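Local coordinates for protein processed glycerol phosphate lipoteichoic acid synthase 2 (Bacillus subtilis, PDB 2W8D) that is the C-terminal domain of lipoteichoic acid synthase 2, a member of the sulfatase family of the alkaline phosphatase clan that holds a magnesium ion, at residues Q113-T125 and L318-M330. Residues are numbered along the deposited sequence; the frame is centred on the assembly and turned at random.
Sequences QSVPAILKSKNYT and LHLLGVDTKDYLM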
loop_
_atom_site.group_PDB
_atom_site.type_symbol
_atom_site.label_atom_id
_atom_site.label_comp_id
_atom_site.label_asym_id
_atom_site.label_seq_id
_atom_site.Cartn_x
_atom_site.Cartn_y
_atom_site.Cartn_z
ATOM N N GLN A 113 12.396 11.231 -5.970
ATOM C CA GLN A 113 12.844 10.376 -7.061
ATOM C C GLN A 113 11.964 9.136 -7.083
ATOM O O GLN A 113 12.409 8.020 -6.846
ATOM C CB GLN A 113 14.346 10.100 -6.952
ATOM C CG GLN A 113 15.101 11.428 -6.883
ATOM C CD GLN A 113 16.572 11.330 -6.548
ATOM O OE1 GLN A 113 16.989 10.431 -5.848
ATOM N NE2 GLN A 113 17.364 12.300 -7.026
ATOM N N SER A 114 10.688 9.365 -7.362
ATOM C CA SER A 114 9.660 8.328 -7.327
ATOM C C SER A 114 9.749 7.275 -8.433
ATOM O O SER A 114 10.372 7.499 -9.481
ATOM C CB SER A 114 8.294 8.986 -7.453
ATOM O OG SER A 114 8.132 9.965 -6.443
ATOM N N VAL A 115 9.070 6.161 -8.196
ATOM C CA VAL A 115 8.843 5.122 -9.187
ATOM C C VAL A 115 8.225 5.654 -10.492
ATOM O O VAL A 115 8.801 5.464 -11.549
ATOM C CB VAL A 115 7.995 3.988 -8.587
ATOM C CG1 VAL A 115 7.866 2.859 -9.572
ATOM C CG2 VAL A 115 8.668 3.498 -7.292
ATOM N N PRO A 116 7.080 6.352 -10.428
ATOM C CA PRO A 116 6.632 6.865 -11.732
ATOM C C PRO A 116 7.681 7.694 -12.454
ATOM O O PRO A 116 7.709 7.688 -13.681
ATOM C CB PRO A 116 5.414 7.730 -11.402
ATOM C CG PRO A 116 5.291 7.741 -9.866
ATOM C CD PRO A 116 6.132 6.647 -9.331
ATOM N N ALA A 117 8.552 8.376 -11.716
ATOM C CA ALA A 117 9.602 9.195 -12.338
ATOM C C ALA A 117 10.776 8.341 -12.847
ATOM O O ALA A 117 11.305 8.593 -13.938
ATOM C CB ALA A 117 10.081 10.282 -11.404
ATOM N N ILE A 118 11.153 7.324 -12.067
ATOM C CA ILE A 118 12.165 6.360 -12.486
ATOM C C ILE A 118 11.759 5.729 -13.827
ATOM O O ILE A 118 12.530 5.691 -14.785
ATOM C CB ILE A 118 12.387 5.248 -11.411
ATOM C CG1 ILE A 118 12.981 5.871 -10.152
ATOM C CG2 ILE A 118 13.310 4.119 -11.967
ATOM C CD1 ILE A 118 13.144 4.958 -8.976
ATOM N N LEU A 119 10.517 5.273 -13.873
ATOM C CA LEU A 119 9.966 4.618 -15.030
ATOM C C LEU A 119 9.838 5.470 -16.307
ATOM O O LEU A 119 9.570 4.917 -17.367
ATOM C CB LEU A 119 8.645 3.957 -14.643
ATOM C CG LEU A 119 8.901 2.758 -13.725
ATOM C CD1 LEU A 119 7.626 2.050 -13.294
ATOM C CD2 LEU A 119 9.867 1.789 -14.449
ATOM N N LYS A 120 10.045 6.791 -16.224
ATOM C CA LYS A 120 9.948 7.657 -17.409
ATOM C C LYS A 120 10.987 7.299 -18.446
ATOM O O LYS A 120 10.728 7.388 -19.634
ATOM C CB LYS A 120 10.112 9.148 -17.060
ATOM C CG LYS A 120 8.807 9.907 -16.895
ATOM C CD LYS A 120 8.896 10.821 -15.690
ATOM C CE LYS A 120 7.541 10.957 -14.971
ATOM N NZ LYS A 120 6.464 11.627 -15.777
ATOM N N SER A 121 12.173 6.924 -17.981
ATOM C CA SER A 121 13.291 6.572 -18.851
ATOM C C SER A 121 13.033 5.240 -19.570
ATOM O O SER A 121 13.718 4.910 -20.553
ATOM C CB SER A 121 14.572 6.473 -18.029
ATOM O OG SER A 121 14.398 5.538 -16.976
ATOM N N LYS A 122 12.053 4.492 -19.069
ATOM C CA LYS A 122 11.487 3.342 -19.763
ATOM C C LYS A 122 10.166 3.677 -20.505
ATOM O O LYS A 122 9.476 2.771 -20.958
ATOM C CB LYS A 122 11.303 2.144 -18.795
ATOM C CG LYS A 122 12.579 1.280 -18.560
ATOM C CD LYS A 122 12.304 -0.265 -18.655
ATOM C CE LYS A 122 11.521 -0.831 -17.428
ATOM N NZ LYS A 122 11.043 -2.292 -17.487
ATOM N N ASN A 123 9.825 4.967 -20.633
ATOM C CA ASN A 123 8.635 5.441 -21.402
ATOM C C ASN A 123 7.249 5.177 -20.788
ATOM O O ASN A 123 6.247 5.077 -21.517
ATOM C CB ASN A 123 8.665 4.916 -22.846
ATOM C CG ASN A 123 9.927 5.288 -23.553
ATOM O OD1 ASN A 123 10.296 6.467 -23.604
ATOM N ND2 ASN A 123 10.626 4.292 -24.079
ATOM N N TYR A 124 7.181 5.082 -19.462
ATOM C CA TYR A 124 5.892 4.885 -18.785
ATOM C C TYR A 124 5.122 6.197 -18.672
ATOM O O TYR A 124 5.658 7.223 -18.239
ATOM C CB TYR A 124 6.053 4.220 -17.389
ATOM C CG TYR A 124 6.317 2.699 -17.436
ATOM C CD1 TYR A 124 5.372 1.781 -16.966
ATOM C CD2 TYR A 124 7.519 2.193 -17.936
ATOM C CE1 TYR A 124 5.636 0.408 -17.015
ATOM C CE2 TYR A 124 7.779 0.830 -17.991
ATOM C CZ TYR A 124 6.838 -0.057 -17.548
ATOM O OH TYR A 124 7.129 -1.406 -17.590
ATOM N N THR A 125 3.859 6.169 -19.061
ATOM C CA THR A 125 2.986 7.267 -18.735
ATOM C C THR A 125 2.367 6.926 -17.373
ATOM O O THR A 125 2.014 5.785 -17.131
ATOM C CB THR A 125 1.930 7.472 -19.830
ATOM O OG1 THR A 125 2.577 7.782 -21.089
ATOM C CG2 THR A 125 1.030 8.626 -19.460
ATOM N N LEU A 318 9.697 -2.870 -8.900
ATOM C CA LEU A 318 10.757 -2.425 -9.788
ATOM C C LEU A 318 11.612 -3.608 -10.236
ATOM O O LEU A 318 11.896 -3.753 -11.417
ATOM C CB LEU A 318 11.600 -1.350 -9.106
ATOM C CG LEU A 318 11.600 0.096 -9.606
ATOM C CD1 LEU A 318 10.547 0.461 -10.679
ATOM C CD2 LEU A 318 11.588 1.051 -8.448
ATOM N N HIS A 319 11.967 -4.468 -9.285
ATOM C CA HIS A 319 12.720 -5.683 -9.564
ATOM C C HIS A 319 12.005 -6.585 -10.547
ATOM O O HIS A 319 12.626 -7.037 -11.501
ATOM C CB HIS A 319 13.130 -6.419 -8.276
ATOM C CG HIS A 319 14.199 -5.699 -7.509
ATOM N ND1 HIS A 319 14.641 -6.108 -6.267
ATOM C CD2 HIS A 319 14.894 -4.569 -7.801
ATOM C CE1 HIS A 319 15.566 -5.271 -5.833
ATOM N NE2 HIS A 319 15.741 -4.331 -6.748
ATOM N N LEU A 320 10.706 -6.794 -10.341
ATOM C CA LEU A 320 9.896 -7.573 -11.284
ATOM C C LEU A 320 9.996 -6.987 -12.706
ATOM O O LEU A 320 10.028 -7.735 -13.689
ATOM C CB LEU A 320 8.436 -7.663 -10.831
ATOM C CG LEU A 320 8.060 -8.729 -9.785
ATOM C CD1 LEU A 320 6.697 -8.436 -9.170
ATOM C CD2 LEU A 320 8.072 -10.132 -10.362
ATOM N N LEU A 321 10.094 -5.660 -12.803
ATOM C CA LEU A 321 10.176 -4.978 -14.104
ATOM C C LEU A 321 11.586 -4.929 -14.668
ATOM O O LEU A 321 11.826 -4.364 -15.738
ATOM C CB LEU A 321 9.628 -3.557 -13.993
ATOM C CG LEU A 321 8.151 -3.337 -13.685
ATOM C CD1 LEU A 321 7.946 -1.867 -13.349
ATOM C CD2 LEU A 321 7.310 -3.723 -14.885
ATOM N N GLY A 322 12.530 -5.514 -13.951
ATOM C CA GLY A 322 13.903 -5.548 -14.442
ATOM C C GLY A 322 14.672 -4.272 -14.159
ATOM O O GLY A 322 15.697 -4.037 -14.767
ATOM N N VAL A 323 14.208 -3.441 -13.224
ATOM C CA VAL A 323 15.012 -2.265 -12.896
ATOM C C VAL A 323 15.762 -2.326 -11.581
ATOM O O VAL A 323 15.204 -2.575 -10.530
ATOM C CB VAL A 323 14.359 -0.874 -13.272
ATOM C CG1 VAL A 323 12.910 -1.010 -13.664
ATOM C CG2 VAL A 323 14.601 0.206 -12.217
ATOM N N ASP A 324 17.065 -2.123 -11.698
ATOM C CA ASP A 324 18.010 -2.189 -10.594
ATOM C C ASP A 324 17.887 -0.991 -9.646
ATOM O O ASP A 324 18.063 0.157 -10.060
ATOM C CB ASP A 324 19.441 -2.268 -11.164
ATOM C CG ASP A 324 20.505 -2.353 -10.077
ATOM O OD1 ASP A 324 20.159 -2.701 -8.913
ATOM O OD2 ASP A 324 21.687 -2.081 -10.400
ATOM N N THR A 325 17.619 -1.284 -8.372
ATOM C CA THR A 325 17.344 -0.264 -7.365
ATOM C C THR A 325 18.521 0.059 -6.444
ATOM O O THR A 325 18.375 0.858 -5.516
ATOM C CB THR A 325 16.128 -0.634 -6.493
ATOM O OG1 THR A 325 16.331 -1.916 -5.895
ATOM C CG2 THR A 325 14.854 -0.643 -7.305
ATOM N N LYS A 326 19.676 -0.552 -6.695
ATOM C CA LYS A 326 20.881 -0.312 -5.893
ATOM C C LYS A 326 21.331 1.148 -5.834
ATOM O O LYS A 326 21.952 1.562 -4.857
ATOM C CB LYS A 326 22.056 -1.192 -6.365
ATOM C CG LYS A 326 23.196 -1.302 -5.329
ATOM C CD LYS A 326 24.149 -2.485 -5.578
ATOM C CE LYS A 326 24.898 -2.894 -4.294
ATOM N NZ LYS A 326 25.152 -4.381 -4.232
ATOM N N ASP A 327 21.045 1.917 -6.878
ATOM C CA ASP A 327 21.497 3.307 -6.901
ATOM C C ASP A 327 20.500 4.316 -6.298
ATOM O O ASP A 327 20.801 5.502 -6.204
ATOM C CB ASP A 327 21.943 3.726 -8.304
ATOM C CG ASP A 327 23.125 4.696 -8.271
ATOM O OD1 ASP A 327 23.629 4.995 -7.163
ATOM O OD2 ASP A 327 23.564 5.164 -9.346
ATOM N N TYR A 328 19.336 3.844 -5.860
ATOM C CA TYR A 328 18.336 4.717 -5.224
ATOM C C TYR A 328 18.347 4.659 -3.716
ATOM O O TYR A 328 18.603 3.615 -3.123
ATOM C CB TYR A 328 16.936 4.375 -5.715
ATOM C CG TYR A 328 16.836 4.494 -7.198
ATOM C CD1 TYR A 328 16.778 5.748 -7.806
ATOM C CD2 TYR A 328 16.830 3.360 -8.008
ATOM C CE1 TYR A 328 16.686 5.874 -9.168
ATOM C CE2 TYR A 328 16.752 3.482 -9.392
ATOM C CZ TYR A 328 16.682 4.750 -9.958
ATOM O OH TYR A 328 16.606 4.896 -11.324
ATOM N N LEU A 329 18.003 5.779 -3.095
ATOM C CA LEU A 329 17.931 5.844 -1.654
ATOM C C LEU A 329 16.512 5.497 -1.217
ATOM O O LEU A 329 15.649 6.369 -1.108
ATOM C CB LEU A 329 18.371 7.221 -1.164
ATOM C CG LEU A 329 19.815 7.630 -1.492
ATOM C CD1 LEU A 329 20.179 8.826 -0.667
ATOM C CD2 LEU A 329 20.821 6.503 -1.233
HETATM N N MSE A 330 16.298 4.202 -0.996
HETATM C CA MSE A 330 15.017 3.626 -0.672
HETATM C C MSE A 330 15.167 2.848 0.625
HETATM O O MSE A 330 16.152 2.156 0.823
HETATM C CB MSE A 330 14.558 2.704 -1.792
HETATM C CG MSE A 330 14.025 3.446 -3.007
HETATM SE SE MSE A 330 13.399 2.256 -4.434
HETATM C CE MSE A 330 12.490 3.619 -5.503
#
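Ile-118 sets its CD1 over the centre of the Tyr-328 ring, 3.6 Å from the centroid and only 12° off the ring normal, which meets the definition of a CH-pi contact. Two torsions explain the placement: CG1 stands anti to the carbonyl carbon (chi1 -66°) and the chain then runs on extended to CD1, while the CG2 branch turns to the phenol end, 3.4 Å from Tyr-328 OH. The same CD1 also touches CE of selenomethionine Met-330, at 3.8 Å. Beside this group Val-115 and Leu-318 meet tip to tip, CG1 to CD1 at 3.8 Å, and Leu-119 slides past Leu-318 and crosses Leu-321 at about a right angle, CD1 to CD1 at 3.9 Å. Tyr-124 touches Leu-321 CD2 through OH, whose hydrogen bond goes to Lys-32 O. These close methyl and ring approaches, among residues that are all buried but Met-330, mark the tightly packed part.

Toward Lys-122 and Val-323, both partly exposed, the contact becomes looser. Bent at chi2 and chi3, the lysine passes Val-323 CG1 with its CE and gives a hydrogen bond from NZ to Leu-321 O (2.8 Å), approaching 16° out of the carbonyl plane. That oxygen lies where helix 313-320 ends in a Schellman motif at Gly-322, so the ammonium probably offsets the negative end of the helix dipole.

Val-115, Leu-119 and Tyr-124 also rest on Tyr-190 of strand 189-194. The short helix 115-118 thus lies beside the C-terminal end of helix 313-320 and touches the central sheet, an arrangement in keeping with the layered alpha/beta fold of the alkaline phosphatase clan.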